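Local coordinates for protein concanavalin B (Canavalia ensiformis, PDB 6CAF) that may act as a carbohydrate-binding protein of the seed, built on the chitinase-like fold of glycosyl hydrolase family 18, at residues A[53-58]-A[206-211]; A[186-191]-A[195-200]; A[235-240]-A[245-250]. All blocks are in the same frame, centred on the assembly; numbering follows the deposited sequence.

The three contacts sample the interior and the strand-helix periphery of one TIM barrel. Contact 1 spans the core of the barrel, its centre about 4 Å from that of the chain, whereas contacts 2 and 3 lie about 12 and 14 Å out, where loops and helices pack on the strands. Strand 208-212 is the common element. Ala-186 of contact 2 pairs with it on one edge, Phe-210 N reaching Ala-186 O at 2.8 Å, and strand 247-252 of contact 3 pairs on the other, Phe-248 N lying 2.9 Å from Ile-209 O. Contacts 2 and 3, with centres about 11 Å apart, meet directly where Trp-236 NE1 approaches Cys-190 O at 2.9 Å.

Contact 1: A[53-58]-A[206-211]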
ATOM      1  N   TYR A  53       0.226 -12.849  -4.258  1.00 12.26           N
ATOM      2  CA  TYR A  53       0.640 -11.493  -3.965  1.00 12.32           C
ATOM      3  C   TYR A  53       2.148 -11.313  -4.107  1.00 12.95           C
ATOM      4  O   TYR A  53       2.947 -12.127  -3.629  1.00 15.11           O
ATOM      5  CB  TYR A  53       0.246 -11.142  -2.538  1.00 12.12           C
ATOM      6  CG  TYR A  53      -1.182 -11.472  -2.183  1.00 12.28           C
ATOM      7  CD1 TYR A  53      -2.253 -10.830  -2.793  1.00 11.90           C
ATOM      8  CD2 TYR A  53      -1.466 -12.468  -1.262  1.00 12.53           C
ATOM      9  CE1 TYR A  53      -3.560 -11.120  -2.466  1.00 12.40           C
ATOM     10  CE2 TYR A  53      -2.771 -12.751  -0.914  1.00 13.16           C
ATOM     11  CZ  TYR A  53      -3.809 -12.078  -1.511  1.00 12.11           C
ATOM     12  OH  TYR A  53      -5.105 -12.322  -1.112  1.00 13.67           O
ATOM     13  N   LYS A  54       2.522 -10.231  -4.753  1.00 12.06           N
ATOM     14  CA  LYS A  54       3.900  -9.788  -4.770  1.00 12.50           C
ATOM     15  C   LYS A  54       4.285  -8.869  -3.620  1.00 11.78           C
ATOM     16  O   LYS A  54       5.453  -8.792  -3.275  1.00 12.69           O
ATOM     17  CB  LYS A  54       4.223  -9.092  -6.088  1.00 15.30           C
ATOM     18  CG  LYS A  54       5.682  -8.762  -6.338  1.00 28.79           C
ATOM     19  CD  LYS A  54       6.361  -9.611  -7.381  1.00 55.85           C
ATOM     20  CE  LYS A  54       7.784  -9.099  -7.589  1.00 59.20           C
ATOM     21  NZ  LYS A  54       7.864  -7.615  -7.433  1.00 63.59           N
ATOM     22  N   ILE A  55       3.295  -8.191  -3.064  1.00 11.92           N
ATOM     23  CA  ILE A  55       3.482  -7.212  -2.006  1.00 11.04           C
ATOM     24  C   ILE A  55       2.382  -7.426  -0.964  1.00 11.51           C
ATOM     25  O   ILE A  55       1.215  -7.534  -1.324  1.00 11.76           O
ATOM     26  CB  ILE A  55       3.396  -5.777  -2.561  1.00 13.02           C
ATOM     27  CG1 ILE A  55       4.533  -5.498  -3.544  1.00 13.91           C
ATOM     28  CG2 ILE A  55       3.338  -4.780  -1.427  1.00 15.28           C
ATOM     29  CD1 ILE A  55       4.349  -4.228  -4.343  1.00 18.76           C
ATOM     30  N   VAL A  56       2.782  -7.429   0.304  1.00 10.87           N
ATOM     31  CA  VAL A  56       1.832  -7.396   1.405  1.00 10.79           C
ATOM     32  C   VAL A  56       2.145  -6.162   2.243  1.00 10.56           C
ATOM     33  O   VAL A  56       3.287  -5.956   2.676  1.00 12.45           O
ATOM     34  CB  VAL A  56       1.915  -8.672   2.266  1.00 12.23           C
ATOM     35  CG1 VAL A  56       0.986  -8.591   3.453  1.00 13.56           C
ATOM     36  CG2 VAL A  56       1.597  -9.879   1.426  1.00 14.52           C
ATOM     37  N   PHE A  57       1.119  -5.358   2.480  1.00 10.06           N
ATOM     38  CA  PHE A  57       1.211  -4.196   3.356  1.00 10.54           C
ATOM     39  C   PHE A  57       0.740  -4.588   4.756  1.00 10.45           C
ATOM     40  O   PHE A  57      -0.449  -4.888   4.947  1.00 12.27           O
ATOM     41  CB  PHE A  57       0.292  -3.060   2.897  1.00 11.03           C
ATOM     42  CG  PHE A  57       0.500  -2.579   1.497  1.00 10.30           C
ATOM     43  CD1 PHE A  57       1.695  -2.019   1.091  1.00 11.38           C
ATOM     44  CD2 PHE A  57      -0.543  -2.623   0.597  1.00 11.52           C
ATOM     45  CE1 PHE A  57       1.826  -1.519  -0.182  1.00 13.37           C
ATOM     46  CE2 PHE A  57      -0.411  -2.099  -0.665  1.00 13.40           C
ATOM     47  CZ  PHE A  57       0.783  -1.566  -1.075  1.00 12.73           C
ATOM     48  N   ILE A  58       1.641  -4.602   5.741  1.00 10.50           N
ATOM     49  CA  ILE A  58       1.247  -4.794   7.136  1.00 10.72           C
ATOM     50  C   ILE A  58       0.635  -3.485   7.621  1.00 10.81           C
ATOM     51  O   ILE A  58       1.305  -2.432   7.611  1.00 12.04           O
ATOM     52  CB  ILE A  58       2.430  -5.212   8.021  1.00 11.86           C
ATOM     53  CG1 ILE A  58       2.961  -6.579   7.556  1.00 14.17           C
ATOM     54  CG2 ILE A  58       2.019  -5.234   9.463  1.00 13.30           C
ATOM     55  CD1 ILE A  58       4.169  -7.067   8.298  1.00 16.55           C
ATOM     56  N   PHE A 206       8.698   8.548  -4.456  1.00 12.11           N
ATOM     57  CA  PHE A 206       8.008   7.286  -4.338  1.00 11.44           C
ATOM     58  C   PHE A 206       8.373   6.357  -5.492  1.00 11.21           C
ATOM     59  O   PHE A 206       8.353   6.741  -6.655  1.00 13.44           O
ATOM     60  CB  PHE A 206       6.491   7.434  -4.294  1.00 11.15           C
ATOM     61  CG  PHE A 206       5.950   8.074  -3.044  1.00 10.74           C
ATOM     62  CD1 PHE A 206       6.100   7.455  -1.818  1.00 11.41           C
ATOM     63  CD2 PHE A 206       5.261   9.277  -3.092  1.00 11.43           C
ATOM     64  CE1 PHE A 206       5.565   8.007  -0.676  1.00 12.00           C
ATOM     65  CE2 PHE A 206       4.739   9.832  -1.938  1.00 11.56           C
ATOM     66  CZ  PHE A 206       4.879   9.192  -0.737  1.00 11.63           C
ATOM     67  N   ASP A 207       8.651   5.111  -5.138  1.00 10.73           N
ATOM     68  CA  ASP A 207       8.796   4.050  -6.117  1.00 11.64           C
ATOM     69  C   ASP A 207       7.481   3.637  -6.766  1.00 11.98           C
ATOM     70  O   ASP A 207       7.445   3.332  -7.967  1.00 13.35           O
ATOM     71  CB  ASP A 207       9.465   2.824  -5.484  1.00 12.35           C
ATOM     72  CG  ASP A 207      10.863   3.124  -4.978  1.00 13.81           C
ATOM     73  OD1 ASP A 207      11.753   3.144  -5.862  1.00 17.98           O
ATOM     74  OD2 ASP A 207      11.017   3.314  -3.760  1.00 14.39           O
ATOM     75  N   TYR A 208       6.424   3.589  -5.959  1.00 11.31           N
ATOM     76  CA  TYR A 208       5.144   3.089  -6.416  1.00 11.39           C
ATOM     77  C   TYR A 208       4.034   3.985  -5.896  1.00 10.52           C
ATOM     78  O   TYR A 208       4.086   4.429  -4.736  1.00 11.48           O
ATOM     79  CB  TYR A 208       4.858   1.703  -5.867  1.00 13.00           C
ATOM     80  CG  TYR A 208       5.809   0.613  -6.211  1.00 14.62           C
ATOM     81  CD1 TYR A 208       6.319   0.470  -7.475  1.00 18.75           C
ATOM     82  CD2 TYR A 208       6.094  -0.369  -5.266  1.00 17.95           C
ATOM     83  CE1 TYR A 208       7.169  -0.599  -7.793  1.00 23.69           C
ATOM     84  CE2 TYR A 208       6.879  -1.468  -5.570  1.00 20.28           C
ATOM     85  CZ  TYR A 208       7.459  -1.563  -6.829  1.00 23.60           C
ATOM     86  OH  TYR A 208       8.248  -2.672  -7.086  1.00 32.00           O
ATOM     87  N   ILE A 209       3.016   4.176  -6.732  1.00 10.71           N
ATOM     88  CA  ILE A 209       1.823   4.901  -6.339  1.00 10.69           C
ATOM     89  C   ILE A 209       0.624   3.986  -6.560  1.00 10.60           C
ATOM     90  O   ILE A 209       0.394   3.502  -7.672  1.00 11.42           O
ATOM     91  CB  ILE A 209       1.641   6.182  -7.181  1.00 11.83           C
ATOM     92  CG1 ILE A 209       2.881   7.076  -7.118  1.00 14.42           C
ATOM     93  CG2 ILE A 209       0.386   6.916  -6.781  1.00 12.39           C
ATOM     94  CD1 ILE A 209       3.129   7.683  -5.780  1.00 16.60           C
ATOM     95  N   PHE A 210      -0.113   3.740  -5.481  1.00  9.97           N
ATOM     96  CA  PHE A 210      -1.294   2.897  -5.470  1.00 10.36           C
ATOM     97  C   PHE A 210      -2.521   3.806  -5.365  1.00 10.38           C
ATOM     98  O   PHE A 210      -2.872   4.256  -4.282  1.00 12.50           O
ATOM     99  CB  PHE A 210      -1.220   1.949  -4.265  1.00 10.97           C
ATOM    100  CG  PHE A 210      -0.108   0.951  -4.333  1.00 11.24           C
ATOM    101  CD1 PHE A 210       1.158   1.253  -3.881  1.00 12.56           C
ATOM    102  CD2 PHE A 210      -0.323  -0.301  -4.880  1.00 12.48           C
ATOM    103  CE1 PHE A 210       2.172   0.325  -3.946  1.00 13.50           C
ATOM    104  CE2 PHE A 210       0.698  -1.232  -4.951  1.00 13.38           C
ATOM    105  CZ  PHE A 210       1.963  -0.906  -4.515  1.00 13.75           C
ATOM    106  N   VAL A 211      -3.124   4.127  -6.498  1.00 10.53           N
ATOM    107  CA  VAL A 211      -4.189   5.105  -6.508  1.00 10.14           C
ATOM    108  C   VAL A 211      -5.489   4.438  -6.077  1.00 10.81           C
ATOM    109  O   VAL A 211      -5.896   3.429  -6.658  1.00 11.61           O
ATOM    110  CB  VAL A 211      -4.331   5.701  -7.902  1.00 11.81           C
ATOM    111  CG1 VAL A 211      -5.461   6.724  -7.924  1.00 12.67           C
ATOM    112  CG2 VAL A 211      -3.040   6.363  -8.359  1.00 12.86           C
TER
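Ile-55 and Phe-57 face Tyr-208 and Phe-210 from two strands that are not sheet neighbours: the axes of segments 55-58 and 208-211 stay 12.7 Å apart and their directions differ by 74°. Such a gap is bridged by large side chains alone. Phe-57 and Phe-210 approach from opposite directions and form a T-shaped stack, planes at 87° and centroids 5.1 Å apart. The edge of Phe-57 is the stem; its CZ sits over the centre of the Phe-210 ring, 3.7 Å from Phe-210 CZ. Ile-55 holds its outer chain extended (chi2 168°), which carries CD1 to the edge of the Phe-210 ring, 4.1 Å from Phe-210 CZ. Ile-55 CD1 also lies 3.9 Å from Tyr-208 CE2, so one methyl serves two rings. Replacing Phe-210 by an alanine takes away the face, and the edge of Phe-57 and the methyl of Ile-55 would probably be left bordering a gap in the barrel interior. Further aromatics extend the cluster: His-152 stacks on Phe-57, and Phe-248 stacks on Phe-210. Strand 55-64 runs between strands 31-36 and 103-109, and strand 208-212 between 183-186 and 247-252, on opposite sides of the barrel.

Contact 2: A[186-191]-A[195-200]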
ATOM      1  N   ALA A 186       3.010   5.055  -1.902  1.00 10.43           N
ATOM      2  CA  ALA A 186       1.912   5.883  -1.421  1.00 10.82           C
ATOM      3  C   ALA A 186       0.588   5.360  -1.919  1.00 10.70           C
ATOM      4  O   ALA A 186       0.532   4.719  -2.973  1.00 11.45           O
ATOM      5  CB  ALA A 186       2.077   7.300  -1.875  1.00 14.03           C
ATOM      6  N   ALA A 187      -0.471   5.699  -1.190  1.00 10.80           N
ATOM      7  CA  ALA A 187      -1.851   5.375  -1.611  1.00 10.57           C
ATOM      8  C   ALA A 187      -2.717   6.632  -1.558  1.00 10.58           C
ATOM      9  O   ALA A 187      -3.517   6.812  -0.635  1.00 13.16           O
ATOM     10  CB  ALA A 187      -2.454   4.278  -0.759  1.00 11.65           C
ATOM     11  N   PRO A 188      -2.567   7.517  -2.541  1.00 10.71           N
ATOM     12  CA  PRO A 188      -3.460   8.682  -2.618  1.00 10.88           C
ATOM     13  C   PRO A 188      -4.874   8.297  -3.028  1.00 11.71           C
ATOM     14  O   PRO A 188      -5.099   7.227  -3.594  1.00 12.96           O
ATOM     15  CB  PRO A 188      -2.794   9.540  -3.691  1.00 11.45           C
ATOM     16  CG  PRO A 188      -2.201   8.523  -4.614  1.00 11.88           C
ATOM     17  CD  PRO A 188      -1.672   7.437  -3.704  1.00 11.02           C
ATOM     18  N   GLY A 189      -5.792   9.224  -2.814  1.00 12.43           N
ATOM     19  CA  GLY A 189      -7.118   9.101  -3.403  1.00 13.23           C
ATOM     20  C   GLY A 189      -7.079   9.296  -4.908  1.00 12.88           C
ATOM     21  O   GLY A 189      -6.085   9.704  -5.456  1.00 15.75           O
ATOM     22  N   CYS A 190      -8.173   8.996  -5.581  1.00 14.16           N
ATOM     23  CA  CYS A 190      -8.142   9.010  -7.026  1.00 14.33           C
ATOM     24  C   CYS A 190      -8.312  10.341  -7.694  1.00 14.06           C
ATOM     25  O   CYS A 190      -8.034  10.427  -8.889  1.00 16.34           O
ATOM     26  CB  CYS A 190      -9.071   7.977  -7.648  1.00 15.40           C
ATOM     27  SG  CYS A 190     -10.786   8.019  -7.183  1.00 16.96           S
ATOM     28  N   LEU A 191      -8.677  11.390  -6.982  1.00 15.74           N
ATOM     29  CA  LEU A 191      -8.717  12.703  -7.637  0.50 15.99           C
ATOM     30  C   LEU A 191      -7.419  13.438  -7.393  1.00 16.47           C
ATOM     31  O   LEU A 191      -7.078  13.740  -6.260  1.00 19.56           O
ATOM     32  CB  LEU A 191      -9.851  13.562  -7.124  0.50 16.54           C
ATOM     33  CG  LEU A 191     -10.023  14.891  -7.908  0.50 17.60           C
ATOM     34  CD1 LEU A 191     -10.074  14.699  -9.430  0.50 18.78           C
ATOM     35  CD2 LEU A 191     -11.274  15.557  -7.426  0.50 19.77           C
ATOM     36  N   GLU A 195      -5.213  15.667  -1.592  1.00 16.27           N
ATOM     37  CA  GLU A 195      -5.189  16.695  -0.536  1.00 21.31           C
ATOM     38  C   GLU A 195      -4.065  16.525   0.465  1.00 17.83           C
ATOM     39  O   GLU A 195      -3.589  17.506   1.036  1.00 24.31           O
ATOM     40  CB  GLU A 195      -6.529  16.685   0.223  1.00 29.58           C
ATOM     41  CG  GLU A 195      -6.497  17.148   1.680  1.00 47.06           C
ATOM     42  CD  GLU A 195      -7.883  17.326   2.294  1.00 42.95           C
ATOM     43  OE1 GLU A 195      -8.788  16.496   2.006  1.00 53.78           O
ATOM     44  OE2 GLU A 195      -8.067  18.307   3.071  1.00 48.99           O
ATOM     45  N   TYR A 196      -3.644  15.289   0.691  1.00 15.04           N
ATOM     46  CA  TYR A 196      -2.639  15.017   1.701  1.00 14.54           C
ATOM     47  C   TYR A 196      -1.264  14.707   1.160  1.00 13.21           C
ATOM     48  O   TYR A 196      -0.259  15.054   1.784  1.00 16.06           O
ATOM     49  CB  TYR A 196      -3.097  13.883   2.622  1.00 15.95           C
ATOM     50  CG  TYR A 196      -4.400  14.161   3.266  1.00 17.44           C
ATOM     51  CD1 TYR A 196      -4.534  15.213   4.152  1.00 20.89           C
ATOM     52  CD2 TYR A 196      -5.505  13.352   3.028  1.00 19.64           C
ATOM     53  CE1 TYR A 196      -5.752  15.492   4.756  1.00 24.81           C
ATOM     54  CE2 TYR A 196      -6.728  13.614   3.622  1.00 26.17           C
ATOM     55  CZ  TYR A 196      -6.841  14.686   4.494  1.00 29.00           C
ATOM     56  OH  TYR A 196      -8.028  14.942   5.123  1.00 36.37           O
ATOM     57  N   LEU A 197      -1.221  14.036   0.004  1.00 11.62           N
ATOM     58  CA  LEU A 197       0.010  13.488  -0.504  1.00 10.96           C
ATOM     59  C   LEU A 197       0.558  14.205  -1.723  1.00 12.13           C
ATOM     60  O   LEU A 197       1.610  13.800  -2.222  1.00 12.98           O
ATOM     61  CB  LEU A 197      -0.180  12.002  -0.818  1.00 12.39           C
ATOM     62  CG  LEU A 197      -0.221  11.080   0.400  1.00 12.43           C
ATOM     63  CD1 LEU A 197      -0.775   9.717   0.010  1.00 15.11           C
ATOM     64  CD2 LEU A 197       1.161  10.977   1.006  1.00 17.25           C
ATOM     65  N   ASP A 198      -0.086  15.254  -2.230  1.00 11.67           N
ATOM     66  CA  ASP A 198       0.428  15.847  -3.457  1.00 12.45           C
ATOM     67  C   ASP A 198       1.868  16.330  -3.330  1.00 12.32           C
ATOM     68  O   ASP A 198       2.689  16.071  -4.204  1.00 13.47           O
ATOM     69  CB  ASP A 198      -0.441  16.959  -4.015  1.00 14.45           C
ATOM     70  CG  ASP A 198      -0.089  17.294  -5.478  1.00 15.85           C
ATOM     71  OD1 ASP A 198      -0.070  16.386  -6.323  1.00 19.48           O
ATOM     72  OD2 ASP A 198       0.184  18.469  -5.756  1.00 19.37           O
ATOM     73  N   ASN A 199       2.180  17.070  -2.263  1.00 12.33           N
ATOM     74  CA  ASN A 199       3.557  17.563  -2.138  1.00 13.49           C
ATOM     75  C   ASN A 199       4.540  16.392  -2.065  1.00 13.25           C
ATOM     76  O   ASN A 199       5.617  16.427  -2.682  1.00 14.03           O
ATOM     77  CB  ASN A 199       3.738  18.460  -0.925  1.00 15.40           C
ATOM     78  CG  ASN A 199       3.174  19.820  -1.123  1.00 22.28           C
ATOM     79  OD1 ASN A 199       2.932  20.263  -2.225  1.00 27.14           O
ATOM     80  ND2 ASN A 199       3.052  20.530  -0.033  1.00 32.92           N
ATOM     81  N   ALA A 200       4.194  15.358  -1.301  1.00 11.66           N
ATOM     82  CA  ALA A 200       5.077  14.196  -1.253  1.00 11.68           C
ATOM     83  C   ALA A 200       5.242  13.571  -2.642  1.00 10.78           C
ATOM     84  O   ALA A 200       6.359  13.226  -3.053  1.00 12.16           O
ATOM     85  CB  ALA A 200       4.556  13.191  -0.243  1.00 11.81           C
TER
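Leu-197 meets Ala-186, Ala-187 and Pro-188 through a single methyl, and two torsions put it there: CG stands anti to the carbonyl carbon (chi1 -75°), and CD1 then continues the chain outward (chi2 165°). Leu-197 CD1 comes to lie above the plane of the peptide joining Ala-187 to Pro-188, 3.8 Å from Pro-188 N and 4.0 Å from Ala-187 C. Leu-197 CD1 is 4.2 Å from both Ala-186 CB and Pro-188 CB. The contact is thus apolar packing against backbone as much as against side chains. It belongs to a beta-to-alpha connection of the TIM barrel, in which the chain leaves strand 183-186 at its C-terminal end and doubles back into helix 198-202. Asp-194, in the short link between the segments, ties them together: OD1 accepts from Gly-189 N, while OD2 accepts from the backbone N of both Tyr-196 and Leu-197. Ala-187 turns its CB away from Leu-197, against His-152 and Asp-154 of strand 150-154. Farther along, the loop is anchored by the disulfide from Cys-190 to Cys-219, and Ile-209 of the adjoining strand packs on both Ala-186 and Pro-188.

Contact 3: A[235-240]-A[245-250]; sequences SWTKSV and KNLFLE
Thr-237, near the end of a helix, and Leu-247, at the start of a strand, bring their CA atoms to 7.8 Å, the nearest backbone approach of the two segments. Leu-247 fills this space as a fork. Its CD1 prong meets the Thr-237 side chain at about a right angle, with CG2 of that threonine 3.7 Å away; its CD2 prong slides past Val-240, 3.9 Å from Val-240 CG2. An extended outer torsion (chi2 -177°) sends Leu-247 CD1 on toward the helix backbone, 3.9 Å from Thr-237 CA. Val-240, the first residue to leave helical geometry, is still tied to the last turn by Val-240 N to Trp-236 O at 3.0 Å. Val-240 CG1 approaches the Asn-246 amide from the opposite direction, lying obliquely above its plane, 4.0 Å from both Asn-246 OD1 and ND2. That buried amide is satisfied elsewhere: OD1 accepts from Arg-283 NH2, and ND2 donates to Pro-242 O. The Trp-236 ring leads away, with NE1 bonded to Cys-190 O and Val-240 CG2 lying at its edge. Trp-236 also packs on Val-211 and Val-240 on Ile-209, touching strand 208-212 as well as 247-252, as in the beta-alpha-beta crossover of TIM barrels.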
ATOM      1  N   SER A 235      -4.976  11.262 -15.697  1.00 11.25           N
ATOM      2  CA  SER A 235      -4.502  12.365 -14.865  1.00 11.52           C
ATOM      3  C   SER A 235      -3.299  11.959 -14.029  1.00 11.26           C
ATOM      4  O   SER A 235      -2.327  12.721 -13.895  1.00 12.84           O
ATOM      5  CB  SER A 235      -5.632  12.856 -13.992  1.00 12.27           C
ATOM      6  OG  SER A 235      -6.727  13.324 -14.748  1.00 15.75           O
ATOM      7  N   TRP A 236      -3.353  10.772 -13.437  1.00 11.11           N
ATOM      8  CA  TRP A 236      -2.259  10.273 -12.608  1.00 11.54           C
ATOM      9  C   TRP A 236      -1.003  10.007 -13.443  1.00 11.78           C
ATOM     10  O   TRP A 236       0.115  10.225 -12.946  1.00 14.15           O
ATOM     11  CB  TRP A 236      -2.698   9.035 -11.801  1.00 12.00           C
ATOM     12  CG  TRP A 236      -3.483   9.468 -10.622  1.00 11.92           C
ATOM     13  CD1 TRP A 236      -4.830   9.521 -10.503  1.00 13.58           C
ATOM     14  CD2 TRP A 236      -2.953  10.018  -9.413  1.00 12.02           C
ATOM     15  NE1 TRP A 236      -5.175  10.040  -9.290  1.00 13.61           N
ATOM     16  CE2 TRP A 236      -4.039  10.363  -8.600  1.00 13.04           C
ATOM     17  CE3 TRP A 236      -1.665  10.240  -8.941  1.00 14.74           C
ATOM     18  CZ2 TRP A 236      -3.884  10.921  -7.343  1.00 14.97           C
ATOM     19  CZ3 TRP A 236      -1.511  10.810  -7.703  1.00 17.34           C
ATOM     20  CH2 TRP A 236      -2.605  11.143  -6.918  1.00 16.03           C
ATOM     21  N   THR A 237      -1.148   9.546 -14.688  1.00 11.90           N
ATOM     22  CA  THR A 237       0.047   9.353 -15.491  1.00 12.33           C
ATOM     23  C   THR A 237       0.771  10.667 -15.714  1.00 14.43           C
ATOM     24  O   THR A 237       1.979  10.689 -15.869  1.00 15.76           O
ATOM     25  CB  THR A 237      -0.214   8.693 -16.849  1.00 13.27           C
ATOM     26  OG1 THR A 237      -0.998   9.531 -17.698  1.00 15.03           O
ATOM     27  CG2 THR A 237      -0.844   7.318 -16.686  1.00 13.98           C
ATOM     28  N   LYS A 238       0.026  11.767 -15.743  1.00 15.53           N
ATOM     29  CA  LYS A 238       0.680  13.078 -15.910  1.00 19.48           C
ATOM     30  C   LYS A 238       1.239  13.633 -14.606  1.00 22.21           C
ATOM     31  O   LYS A 238       2.229  14.376 -14.619  1.00 30.50           O
ATOM     32  CB  LYS A 238      -0.285  14.089 -16.464  1.00 23.66           C
ATOM     33  CG  LYS A 238      -0.913  13.660 -17.748  1.00 24.46           C
ATOM     34  CD  LYS A 238       0.106  13.146 -18.725  1.00 28.51           C
ATOM     35  CE  LYS A 238      -0.569  12.931 -20.059  1.00 36.37           C
ATOM     36  NZ  LYS A 238       0.364  12.379 -21.078  1.00 48.22           N
ATOM     37  N   SER A 239       0.729  13.386 -13.616  0.50 19.53           N
ATOM     38  CA  SER A 239       0.973  13.876 -12.209  0.50 22.76           C
ATOM     39  C   SER A 239       2.251  13.083 -11.658  0.50 23.63           C
ATOM     40  O   SER A 239       2.991  13.626 -10.835  0.50 27.73           O
ATOM     41  CB  SER A 239      -0.266  13.630 -11.315  0.50 23.69           C
ATOM     42  OG  SER A 239      -1.135  14.757 -11.204  0.50 29.03           O
ATOM     43  N   VAL A 240       2.395  11.875 -11.940  1.00 16.79           N
ATOM     44  CA  VAL A 240       3.421  11.073 -11.311  1.00 15.69           C
ATOM     45  C   VAL A 240       4.616  10.924 -12.235  1.00 13.50           C
ATOM     46  O   VAL A 240       4.516  10.359 -13.341  1.00 14.57           O
ATOM     47  CB  VAL A 240       2.901   9.669 -10.934  1.00 13.91           C
ATOM     48  CG1 VAL A 240       4.048   8.784 -10.434  1.00 15.78           C
ATOM     49  CG2 VAL A 240       1.784   9.776  -9.917  1.00 17.46           C
ATOM     50  N   LYS A 245       7.140   2.178 -14.737  1.00 15.08           N
ATOM     51  CA  LYS A 245       6.055   1.280 -14.426  1.00 14.64           C
ATOM     52  C   LYS A 245       5.797   1.325 -12.942  1.00 13.75           C
ATOM     53  O   LYS A 245       6.205   0.440 -12.199  1.00 15.56           O
ATOM     54  CB  LYS A 245       6.423  -0.114 -14.889  1.00 18.94           C
ATOM     55  CG  LYS A 245       5.287  -1.067 -15.051  1.00 24.83           C
ATOM     56  CD  LYS A 245       5.582  -2.278 -15.952  1.00 34.46           C
ATOM     57  CE  LYS A 245       5.746  -1.839 -17.398  1.00 52.48           C
ATOM     58  NZ  LYS A 245       5.519  -2.933 -18.377  1.00 51.89           N
ATOM     59  N   ASN A 246       5.126   2.388 -12.518  1.00 12.41           N
ATOM     60  CA  ASN A 246       5.053   2.716 -11.105  1.00 12.27           C
ATOM     61  C   ASN A 246       3.646   3.001 -10.603  1.00 11.16           C
ATOM     62  O   ASN A 246       3.520   3.397  -9.452  1.00 13.46           O
ATOM     63  CB  ASN A 246       5.994   3.866 -10.757  1.00 14.06           C
ATOM     64  CG  ASN A 246       5.757   5.126 -11.569  1.00 13.54           C
ATOM     65  OD1 ASN A 246       4.744   5.283 -12.243  1.00 12.97           O
ATOM     66  ND2 ASN A 246       6.726   6.062 -11.486  1.00 15.40           N
ATOM     67  N   LEU A 247       2.631   2.764 -11.443  1.00 11.57           N
ATOM     68  CA  LEU A 247       1.253   3.065 -11.087  1.00 11.59           C
ATOM     69  C   LEU A 247       0.444   1.792 -10.928  1.00 11.26           C
ATOM     70  O   LEU A 247       0.457   0.910 -11.790  1.00 12.14           O
ATOM     71  CB  LEU A 247       0.583   3.945 -12.111  1.00 12.90           C
ATOM     72  CG  LEU A 247       1.155   5.301 -12.360  1.00 16.07           C
ATOM     73  CD1 LEU A 247       0.289   6.036 -13.376  1.00 17.68           C
ATOM     74  CD2 LEU A 247       1.249   6.060 -11.075  1.00 19.55           C
ATOM     75  N   PHE A 248      -0.260   1.729  -9.807  1.00 11.10           N
ATOM     76  CA  PHE A 248      -1.136   0.627  -9.520  1.00 10.90           C
ATOM     77  C   PHE A 248      -2.542   1.145  -9.283  1.00 11.43           C
ATOM     78  O   PHE A 248      -2.705   2.266  -8.777  1.00 12.12           O
ATOM     79  CB  PHE A 248      -0.738  -0.083  -8.233  1.00 11.52           C
ATOM     80  CG  PHE A 248       0.585  -0.772  -8.246  1.00 13.36           C
ATOM     81  CD1 PHE A 248       1.761  -0.051  -8.167  1.00 15.48           C
ATOM     82  CD2 PHE A 248       0.654  -2.171  -8.246  1.00 17.09           C
ATOM     83  CE1 PHE A 248       2.978  -0.695  -8.095  1.00 19.25           C
ATOM     84  CE2 PHE A 248       1.880  -2.818  -8.203  1.00 20.67           C
ATOM     85  CZ  PHE A 248       3.038  -2.063  -8.097  1.00 21.23           C
ATOM     86  N   LEU A 249      -3.541   0.316  -9.594  1.00 10.77           N
ATOM     87  CA  LEU A 249      -4.909   0.601  -9.165  1.00 10.90           C
ATOM     88  C   LEU A 249      -5.163  -0.081  -7.838  1.00 11.10           C
ATOM     89  O   LEU A 249      -5.101  -1.320  -7.751  1.00 12.89           O
ATOM     90  CB  LEU A 249      -5.953   0.075 -10.146  1.00 12.16           C
ATOM     91  CG  LEU A 249      -5.892   0.632 -11.552  1.00 13.39           C
ATOM     92  CD1 LEU A 249      -4.987  -0.238 -12.423  1.00 14.11           C
ATOM     93  CD2 LEU A 249      -7.286   0.637 -12.160  1.00 18.32           C
ATOM     94  N   GLU A 250      -5.480   0.694  -6.799  1.00 10.96           N
ATOM     95  CA  GLU A 250      -5.945   0.117  -5.544  1.00 10.51           C
ATOM     96  C   GLU A 250      -7.463   0.059  -5.592  1.00 11.32           C
ATOM     97  O   GLU A 250      -8.123   1.067  -5.863  1.00 12.11           O
ATOM     98  CB  GLU A 250      -5.472   0.885  -4.319  1.00 11.67           C
ATOM     99  CG  GLU A 250      -5.958   0.241  -3.052  1.00 11.63           C
ATOM    100  CD  GLU A 250      -5.435   0.896  -1.809  1.00 12.39           C
ATOM    101  OE1 GLU A 250      -4.212   1.133  -1.773  1.00 13.42           O
ATOM    102  OE2 GLU A 250      -6.204   1.065  -0.836  1.00 13.78           O
TER